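Local atomic coordinates of phosphonopyruvate hydrolase (Variovorax sp., PDB entry 2HJP), a protein that hydrolyses 3-phosphonopyruvate to pyruvate and phosphate, cleaving a carbon-phosphorus bond with the help of a divalent metal ion such as magnesium, cobalt or manganese. Residues 21-24 and 25-29; 62-65 and 66-70; 155-158 and 159-162. All coordinates share one frame; numbering follows the deposited sequence.

Contact 1 (21-24 and 25-29); sequences AAHN and PLVAK. With NA (sodium ion), chain D.
Asn24 is the N-cap of helix 25-34, and its side chain turns back to meet Val27. The capping bond runs from Val27 N to Asn24 OD1. It is 2.9 Å long and almost straight at 176°, and the donor lies nearly on the line of the amide C=O bond. The chi1 torsion of Asn24, 58°, sets CG between its own backbone N and carbonyl carbon, and this torsion brings OD1 back to the first turn of the helix. The bond satisfies an amide N-H that has no earlier helical carbonyl to bind. The backbone carbonyl of the same residue starts the regular helical pattern, with Ala28 N donating to Asn24 O over 3.1 Å.

Val27 fills the angle between helix and loop with its two methyl branches: CG2 turns to His23 and CG1 to Ala22. CG2 lies beside the backbone N. It packs over one face of the His23 imidazole as a CH-pi contact, 4.0 Å from the ring centroid. Both CE1 and NE2 of His23 lie beneath this methyl. His23 ND1 is hydrogen-bonded to Glu45 OE1, which is likely to limit the turning of the ring. The other branch, Val27 CG1, packs on Ala22 CB at 3.7 Å. Ala22 CB also meets Ala28 CB at 3.8 Å, so this one methyl touches two successive helix residues. His23 O binds a sodium ion at 2.7 Å, a site shared with Ser49.

The turn links the first barrel strand, 17-21, to its following helix. Ala22 and Ala28 both pack on Ile39 of strand 38-41. His23 and Val27 touch Ala238 of helix 237-256, while Pro25 and Ala28 rest on helix 60-71.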
ATOM      1  N   ALA A  21      23.941  -1.297   0.591  1.00 16.39           N
ATOM      2  CA  ALA A  21      22.645  -1.555   0.014  1.00 13.76           C
ATOM      3  C   ALA A  21      21.804  -2.521   0.884  1.00 14.50           C
ATOM      4  O   ALA A  21      22.338  -3.434   1.542  1.00 15.27           O
ATOM      5  CB  ALA A  21      22.847  -2.209  -1.375  1.00 12.12           C
ATOM      6  N   ALA A  22      20.486  -2.340   0.849  1.00 14.55           N
ATOM      7  CA  ALA A  22      19.582  -3.234   1.525  1.00 14.02           C
ATOM      8  C   ALA A  22      18.292  -3.279   0.721  1.00 14.59           C
ATOM      9  O   ALA A  22      17.825  -2.233   0.267  1.00 14.13           O
ATOM     10  CB  ALA A  22      19.268  -2.785   2.972  1.00 12.97           C
ATOM     11  N   HIS A  23      17.730  -4.480   0.530  1.00 15.36           N
ATOM     12  CA  HIS A  23      16.446  -4.611  -0.210  1.00 15.94           C
ATOM     13  C   HIS A  23      15.262  -4.884   0.769  1.00 16.57           C
ATOM     14  O   HIS A  23      14.088  -5.021   0.352  1.00 18.15           O
ATOM     15  CB  HIS A  23      16.546  -5.695  -1.317  1.00 13.81           C
ATOM     16  CG  HIS A  23      17.184  -6.978  -0.875  1.00 14.85           C
ATOM     17  ND1 HIS A  23      18.563  -7.163  -0.836  1.00 16.62           N
ATOM     18  CD2 HIS A  23      16.639  -8.158  -0.508  1.00 14.53           C
ATOM     19  CE1 HIS A  23      18.823  -8.407  -0.462  1.00 15.39           C
ATOM     20  NE2 HIS A  23      17.673  -9.026  -0.250  1.00 16.61           N
ATOM     21  N   ASN A  24      15.556  -5.030   2.064  1.00 15.69           N
ATOM     22  CA  ASN A  24      14.502  -5.180   3.077  1.00 16.17           C
ATOM     23  C   ASN A  24      15.059  -4.787   4.440  1.00 15.15           C
ATOM     24  O   ASN A  24      16.245  -4.561   4.532  1.00 15.51           O
ATOM     25  CB  ASN A  24      13.884  -6.589   3.112  1.00 13.53           C
ATOM     26  CG  ASN A  24      14.870  -7.638   3.352  1.00 13.06           C
ATOM     27  OD1 ASN A  24      15.653  -7.526   4.226  1.00 14.15           O
ATOM     28  ND2 ASN A  24      14.804  -8.717   2.573  1.00 13.64           N
ATOM     29  N   PRO A  25      14.197  -4.624   5.477  1.00 16.69           N
ATOM     30  CA  PRO A  25      14.662  -4.227   6.831  1.00 17.72           C
ATOM     31  C   PRO A  25      15.629  -5.248   7.488  1.00 18.30           C
ATOM     32  O   PRO A  25      16.523  -4.866   8.242  1.00 16.01           O
ATOM     33  CB  PRO A  25      13.367  -4.105   7.625  1.00 17.29           C
ATOM     34  CG  PRO A  25      12.372  -3.591   6.566  1.00 15.62           C
ATOM     35  CD  PRO A  25      12.730  -4.510   5.391  1.00 16.89           C
ATOM     36  N   LEU A  26      15.427  -6.541   7.212  1.00 17.95           N
ATOM     37  CA  LEU A  26      16.309  -7.535   7.804  1.00 16.87           C
ATOM     38  C   LEU A  26      17.760  -7.316   7.293  1.00 16.24           C
ATOM     39  O   LEU A  26      18.710  -7.304   8.066  1.00 15.23           O
ATOM     40  CB  LEU A  26      15.808  -8.996   7.526  1.00 16.21           C
ATOM     41  CG  LEU A  26      16.680 -10.182   8.012  1.00 15.36           C
ATOM     42  CD1 LEU A  26      16.826 -10.137   9.495  1.00 15.37           C
ATOM     43  CD2 LEU A  26      16.104 -11.540   7.612  1.00 14.88           C
ATOM     44  N   VAL A  27      17.910  -7.205   5.991  1.00 15.72           N
ATOM     45  CA  VAL A  27      19.232  -6.978   5.421  1.00 17.44           C
ATOM     46  C   VAL A  27      19.795  -5.646   5.969  1.00 15.74           C
ATOM     47  O   VAL A  27      20.994  -5.543   6.262  1.00 15.40           O
ATOM     48  CB  VAL A  27      19.127  -6.888   3.871  1.00 16.35           C
ATOM     49  CG1 VAL A  27      20.402  -6.268   3.304  1.00 17.38           C
ATOM     50  CG2 VAL A  27      18.811  -8.347   3.290  1.00 16.47           C
ATOM     51  N   ALA A  28      18.943  -4.624   6.107  1.00 14.35           N
ATOM     52  CA  ALA A  28      19.442  -3.323   6.657  1.00 14.59           C
ATOM     53  C   ALA A  28      19.941  -3.548   8.074  1.00 15.87           C
ATOM     54  O   ALA A  28      20.973  -2.980   8.510  1.00 15.90           O
ATOM     55  CB  ALA A  28      18.319  -2.254   6.621  1.00 11.50           C
ATOM     56  N   LYS A  29      19.182  -4.338   8.853  1.00 17.41           N
ATOM     57  CA  LYS A  29      19.625  -4.645  10.214  1.00 15.43           C
ATOM     58  C   LYS A  29      20.983  -5.369  10.190  1.00 16.47           C
ATOM     59  O   LYS A  29      21.872  -5.078  11.028  1.00 14.81           O
ATOM     60  CB  LYS A  29      18.563  -5.478  10.941  1.00 16.49           C
ATOM     61  CG  LYS A  29      18.878  -5.823  12.424  1.00 18.61           C
ATOM     62  CD  LYS A  29      17.591  -6.410  13.079  1.00 21.92           C
ATOM     63  CE  LYS A  29      17.691  -6.521  14.593  1.00 27.15           C
ATOM     64  NZ  LYS A  29      16.415  -7.068  15.170  1.00 27.48           N
TER
HETATM   65 NA    NA D 617      12.445  -6.587  -1.135  1.00 24.55          NA

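Contact 2 (62-65 and 66-70); sequences THLE and MMRAI
His63 and Met67 pack one turn apart on helix 60-71, one of the outer helices of the beta/alpha barrel. This is the tight, buried side. The Met67 methyl CE sits over one face of the His63 imidazole, 3.8 Å from the ring centroid. Its sulfur SD approaches the same ring obliquely. The methionine chain bends at chi2 (-54°) and again at chi3, which curls its end back over the histidine. Both ring nitrogens are held outside the helix turn: ND1 is hydrogen-bonded to Tyr99, and NE2 to the backbone O of Gly41. Met67 continues inward onto Leu78 and Ala80 of strand 78-81.

The looser, partly exposed side carries charge. Glu65 and Arg68 lie alongside each other and point the same way. The guanidinium grips the carboxylate side-on with two nitrogens, one to each oxygen. The two planes are 24° apart. A lysine in place of Arg68 would probably lose this paired grip, leaving one carboxylate oxygen of Glu65 without its mate. Arg68 NH1 lies close to Arg68 NH1 of a third subunit; the Glu65 carboxylate is likely to offset the closeness of the two arginines. Glu65 also packs on Glu65 of that subunit. Arg68 NE reaches Glu65 OE1 at 2.8 Å and Arg68 NH2 reaches Glu65 OE2 at 2.8 Å, both on the syn side but 30° out of the carboxylate plane.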
ATOM      1  N   THR A  62       6.083   1.592  -3.560  1.00 18.07           N
ATOM      2  CA  THR A  62       6.713   0.407  -3.049  1.00 17.75           C
ATOM      3  C   THR A  62       8.068   0.819  -2.444  1.00 15.93           C
ATOM      4  O   THR A  62       8.416   0.387  -1.340  1.00 16.50           O
ATOM      5  CB  THR A  62       6.895  -0.632  -4.147  1.00 19.17           C
ATOM      6  OG1 THR A  62       5.593  -1.115  -4.536  1.00 21.80           O
ATOM      7  CG2 THR A  62       7.742  -1.797  -3.669  1.00 17.06           C
ATOM      8  N   HIS A  63       8.781   1.698  -3.131  1.00 13.87           N
ATOM      9  CA  HIS A  63      10.059   2.101  -2.621  1.00 14.91           C
ATOM     10  C   HIS A  63       9.951   2.990  -1.343  1.00 15.03           C
ATOM     11  O   HIS A  63      10.618   2.728  -0.294  1.00 15.49           O
ATOM     12  CB  HIS A  63      10.853   2.791  -3.747  1.00 12.21           C
ATOM     13  CG  HIS A  63      12.212   3.274  -3.310  1.00 14.36           C
ATOM     14  ND1 HIS A  63      12.442   4.541  -2.821  1.00 12.19           N
ATOM     15  CD2 HIS A  63      13.403   2.623  -3.249  1.00 14.08           C
ATOM     16  CE1 HIS A  63      13.709   4.663  -2.468  1.00 15.21           C
ATOM     17  NE2 HIS A  63      14.322   3.512  -2.711  1.00 15.30           N
ATOM     18  N   LEU A  64       9.035   3.947  -1.378  1.00 14.82           N
ATOM     19  CA  LEU A  64       8.833   4.853  -0.240  1.00 12.83           C
ATOM     20  C   LEU A  64       8.442   4.039   0.978  1.00 13.25           C
ATOM     21  O   LEU A  64       8.998   4.253   2.063  1.00 12.06           O
ATOM     22  CB  LEU A  64       7.735   5.905  -0.586  1.00 13.35           C
ATOM     23  CG  LEU A  64       7.292   6.724   0.646  1.00 13.78           C
ATOM     24  CD1 LEU A  64       8.499   7.565   1.142  1.00 11.44           C
ATOM     25  CD2 LEU A  64       6.125   7.685   0.258  1.00 11.94           C
ATOM     26  N   GLU A  65       7.521   3.071   0.825  1.00 12.96           N
ATOM     27  CA  GLU A  65       7.144   2.259   2.007  1.00 14.45           C
ATOM     28  C   GLU A  65       8.304   1.367   2.516  1.00 13.84           C
ATOM     29  O   GLU A  65       8.432   1.154   3.705  1.00 13.09           O
ATOM     30  CB  GLU A  65       5.875   1.436   1.711  1.00 16.66           C
ATOM     31  CG  GLU A  65       4.694   2.381   1.498  1.00 20.54           C
ATOM     32  CD  GLU A  65       4.552   3.453   2.678  1.00 23.52           C
ATOM     33  OE1 GLU A  65       4.609   3.136   3.896  1.00 25.75           O
ATOM     34  OE2 GLU A  65       4.318   4.622   2.398  1.00 25.32           O
ATOM     35  N   MET A  66       9.133   0.863   1.605  1.00 13.26           N
ATOM     36  CA  MET A  66      10.284   0.083   2.008  1.00 12.53           C
ATOM     37  C   MET A  66      11.222   1.014   2.784  1.00 13.11           C
ATOM     38  O   MET A  66      11.871   0.545   3.703  1.00 13.89           O
ATOM     39  CB  MET A  66      11.038  -0.504   0.770  1.00  9.73           C
ATOM     40  CG  MET A  66      12.273  -1.375   1.189  1.00 13.05           C
ATOM     41  SD  MET A  66      11.880  -2.552   2.535  1.00 17.67           S
ATOM     42  CE  MET A  66      10.966  -3.792   1.516  1.00 12.05           C
ATOM     43  N   MET A  67      11.348   2.290   2.400  1.00 12.45           N
ATOM     44  CA  MET A  67      12.263   3.180   3.130  1.00 15.02           C
ATOM     45  C   MET A  67      11.734   3.366   4.533  1.00 14.30           C
ATOM     46  O   MET A  67      12.502   3.366   5.503  1.00 14.90           O
ATOM     47  CB  MET A  67      12.451   4.555   2.457  1.00 14.10           C
ATOM     48  CG  MET A  67      13.097   4.502   1.043  1.00 12.74           C
ATOM     49  SD  MET A  67      14.688   3.587   0.985  1.00 15.80           S
ATOM     50  CE  MET A  67      14.222   2.015   0.303  1.00 13.02           C
ATOM     51  N   ARG A  68      10.421   3.562   4.657  1.00 13.05           N
ATOM     52  CA  ARG A  68       9.798   3.707   5.986  1.00 13.43           C
ATOM     53  C   ARG A  68      10.094   2.519   6.902  1.00 13.38           C
ATOM     54  O   ARG A  68      10.477   2.679   8.077  1.00 13.62           O
ATOM     55  CB  ARG A  68       8.263   3.818   5.881  1.00 11.81           C
ATOM     56  CG  ARG A  68       7.684   4.628   7.031  1.00 13.90           C
ATOM     57  CD  ARG A  68       6.124   4.536   7.041  1.00 16.96           C
ATOM     58  NE  ARG A  68       5.657   5.037   5.726  1.00 17.76           N
ATOM     59  CZ  ARG A  68       5.680   6.317   5.354  1.00 19.18           C
ATOM     60  NH1 ARG A  68       6.116   7.305   6.192  1.00 15.61           N
ATOM     61  NH2 ARG A  68       5.349   6.614   4.086  1.00 15.23           N
ATOM     62  N   ALA A  69       9.871   1.332   6.359  1.00 13.42           N
ATOM     63  CA  ALA A  69      10.099   0.123   7.090  1.00 14.69           C
ATOM     64  C   ALA A  69      11.603  -0.013   7.481  1.00 14.15           C
ATOM     65  O   ALA A  69      11.912  -0.395   8.584  1.00 17.41           O
ATOM     66  CB  ALA A  69       9.622  -1.105   6.190  1.00 13.77           C
ATOM     67  N   ILE A  70      12.517   0.282   6.559  1.00 15.18           N
ATOM     68  CA  ILE A  70      13.947   0.198   6.919  1.00 15.45           C
ATOM     69  C   ILE A  70      14.317   1.235   8.012  1.00 16.11           C
ATOM     70  O   ILE A  70      14.990   0.925   8.974  1.00 15.34           O
ATOM     71  CB  ILE A  70      14.854   0.461   5.687  1.00 12.71           C
ATOM     72  CG1 ILE A  70      14.786  -0.751   4.733  1.00 14.63           C
ATOM     73  CG2 ILE A  70      16.350   0.801   6.182  1.00 12.08           C
ATOM     74  CD1 ILE A  70      15.460  -0.536   3.385  1.00 15.03           C
TER

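Contact 3 (155-158 and 159-162); sequences RVEA and LIAG. With PPR (phosphonopyruvate), chain G.
Arg155 holds phosphonopyruvate with the edge of its guanidinium group. NH1 and NH2 both donate to the phosphonate oxygen O1P of the ligand, with Arg155 NH2 at 3.0 Å from it. Arg155 NH1 also makes a weak bond to the keto oxygen O2 of phosphonopyruvate, at 2.7 Å but bent to 117°. The arginine chain is extended from CG to NE, which carries the planar group from strand 151-156 to the substrate.

Glu157 forms the second shell. Its OE2 takes both Arg155 NE, at 2.6 Å, and Arg155 NH2, at 2.9 Å. The two nitrogens come from the same face of the carboxylate plane, and OE2 lies close to the guanidinium plane. This salt bridge, with the ligand bonds, is likely to hold the guanidinium in its rotation. Asp111 in turn binds the backbone N of Glu157.

Farther out, the chain turns. Ala161 N donates to Glu157 O over 2.8 Å, and a type I beta turn runs from Leu159 to Gly162. Water 1 donates to Val156 O and accepts from Ile160 N, tying the strand end to the turn. Leu159 packs on Ala168 of helix 165-177, and Ile160 touches Arg188.

His186 and Arg188 also bind the ligand. Arg155 NH2 lies near Arg188 NH2, but the phosphonate and Glu157 supply negative charge beside the arginine. The site is thus probably tuned to hold an anionic substrate.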
ATOM      1  N   ARG A 155      23.281  13.296  -8.228  1.00 17.92           N
ATOM      2  CA  ARG A 155      24.060  12.334  -8.961  1.00 16.81           C
ATOM      3  C   ARG A 155      24.247  12.761 -10.395  1.00 17.75           C
ATOM      4  O   ARG A 155      23.280  13.041 -11.124  1.00 19.18           O
ATOM      5  CB  ARG A 155      23.390  10.966  -8.834  1.00 16.23           C
ATOM      6  CG  ARG A 155      23.854   9.934  -9.844  1.00 16.84           C
ATOM      7  CD  ARG A 155      23.241   8.533  -9.525  1.00 18.76           C
ATOM      8  NE  ARG A 155      23.283   7.662 -10.699  1.00 24.40           N
ATOM      9  CZ  ARG A 155      23.055   6.345 -10.714  1.00 26.63           C
ATOM     10  NH1 ARG A 155      22.782   5.709  -9.590  1.00 27.77           N
ATOM     11  NH2 ARG A 155      23.046   5.670 -11.872  1.00 27.33           N
ATOM     12  N   VAL A 156      25.511  12.852 -10.788  1.00 16.58           N
ATOM     13  CA  VAL A 156      25.908  13.303 -12.127  1.00 19.55           C
ATOM     14  C   VAL A 156      26.190  12.086 -13.021  1.00 19.74           C
ATOM     15  O   VAL A 156      27.119  11.330 -12.748  1.00 20.81           O
ATOM     16  CB  VAL A 156      27.213  14.215 -12.000  1.00 17.75           C
ATOM     17  CG1 VAL A 156      27.808  14.516 -13.388  1.00 19.10           C
ATOM     18  CG2 VAL A 156      26.897  15.500 -11.231  1.00 17.63           C
ATOM     19  N   GLU A 157      25.397  11.932 -14.078  1.00 21.78           N
ATOM     20  CA  GLU A 157      25.486  10.833 -15.037  1.00 24.36           C
ATOM     21  C   GLU A 157      26.310  11.150 -16.296  1.00 25.61           C
ATOM     22  O   GLU A 157      26.476  10.286 -17.181  1.00 25.97           O
ATOM     23  CB  GLU A 157      24.082  10.474 -15.522  1.00 27.22           C
ATOM     24  CG  GLU A 157      23.198   9.775 -14.546  1.00 33.52           C
ATOM     25  CD  GLU A 157      23.644   8.362 -14.343  1.00 33.29           C
ATOM     26  OE1 GLU A 157      23.640   7.572 -15.306  1.00 36.21           O
ATOM     27  OE2 GLU A 157      24.002   8.065 -13.217  1.00 37.27           O
ATOM     28  N   ALA A 158      26.797  12.377 -16.396  1.00 25.10           N
ATOM     29  CA  ALA A 158      27.548  12.801 -17.584  1.00 26.59           C
ATOM     30  C   ALA A 158      28.737  11.872 -18.005  1.00 27.65           C
ATOM     31  O   ALA A 158      28.990  11.711 -19.206  1.00 29.45           O
ATOM     32  CB  ALA A 158      28.022  14.236 -17.397  1.00 24.46           C
ATOM     33  N   LEU A 159      29.478  11.285 -17.059  1.00 26.51           N
ATOM     34  CA  LEU A 159      30.575  10.375 -17.462  1.00 25.69           C
ATOM     35  C   LEU A 159      29.951   9.149 -18.171  1.00 27.83           C
ATOM     36  O   LEU A 159      30.319   8.778 -19.288  1.00 27.96           O
ATOM     37  CB  LEU A 159      31.420   9.927 -16.249  1.00 25.36           C
ATOM     38  CG  LEU A 159      32.252  11.057 -15.607  1.00 24.20           C
ATOM     39  CD1 LEU A 159      33.217  10.593 -14.528  1.00 26.64           C
ATOM     40  CD2 LEU A 159      33.034  11.675 -16.702  1.00 26.89           C
ATOM     41  N   ILE A 160      28.954   8.580 -17.530  1.00 27.48           N
ATOM     42  CA  ILE A 160      28.244   7.433 -18.045  1.00 28.69           C
ATOM     43  C   ILE A 160      27.584   7.742 -19.404  1.00 30.23           C
ATOM     44  O   ILE A 160      27.634   6.913 -20.311  1.00 31.05           O
ATOM     45  CB  ILE A 160      27.195   6.984 -17.023  1.00 29.31           C
ATOM     46  CG1 ILE A 160      27.930   6.593 -15.743  1.00 28.27           C
ATOM     47  CG2 ILE A 160      26.287   5.921 -17.628  1.00 28.70           C
ATOM     48  CD1 ILE A 160      28.753   5.354 -15.800  1.00 37.03           C
ATOM     49  N   ALA A 161      27.015   8.936 -19.553  1.00 29.68           N
ATOM     50  CA  ALA A 161      26.334   9.347 -20.781  1.00 30.89           C
ATOM     51  C   ALA A 161      27.329   9.688 -21.870  1.00 32.49           C
ATOM     52  O   ALA A 161      26.957  10.073 -22.983  1.00 34.72           O
ATOM     53  CB  ALA A 161      25.499  10.536 -20.489  1.00 28.23           C
ATOM     54  N   GLY A 162      28.599   9.568 -21.531  1.00 33.28           N
ATOM     55  CA  GLY A 162      29.666   9.860 -22.461  1.00 34.06           C
ATOM     56  C   GLY A 162      29.823  11.321 -22.807  1.00 34.02           C
ATOM     57  O   GLY A 162      30.293  11.619 -23.892  1.00 34.71           O
TER
HETATM   58  C1  PPR G 291      21.131   1.794  -7.159  1.00 20.18           C
HETATM   59  O1  PPR G 291      21.758   1.037  -6.310  1.00 17.46           O
HETATM   60  O2' PPR G 291      19.956   1.722  -7.403  1.00 17.68           O
HETATM   61  C2  PPR G 291      22.000   2.816  -7.828  1.00 21.75           C
HETATM   62  C3  PPR G 291      23.319   2.716  -8.162  1.00 23.63           C
HETATM   63  O2  PPR G 291      21.343   3.939  -8.122  1.00 18.90           O
HETATM   64  P   PPR G 291      23.432   1.872  -9.813  1.00 26.69           P
HETATM   65  O1P PPR G 291      22.721   2.852 -10.787  1.00 25.43           O
HETATM   66  O2P PPR G 291      22.710   0.507  -9.650  1.00 26.79           O
HETATM   67  O3P PPR G 291      24.859   1.808 -10.098  1.00 26.75           O
HETATM   68  O   HOH W   1      28.633  10.061 -14.635  1.00 20.87           O

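How the contacts relate
Contacts 1 and 2 are neighbours, their centres about 11 Å apart. They join helix 25-34 to helix 60-71: Pro25 CD meets Met66 SD at 3.6 Å, and Ala28 packs on Ile70. Both also touch the second subunit. Contact 1 is wholly buried, and a helix cap and methyl packing dominate it. Contact 2 is only partly buried, with a packed face inward and an ion pair outward. Contact 3 lies across the chain's centre, about 27 to 28 Å from the others, centre to centre. It is partly buried: Arg155 and Glu157 lie inside, and the turn ending at Gly162 outside. Its salt bridge orients a substrate-binding arginine, whereas that of contact 2 lies near a subunit boundary.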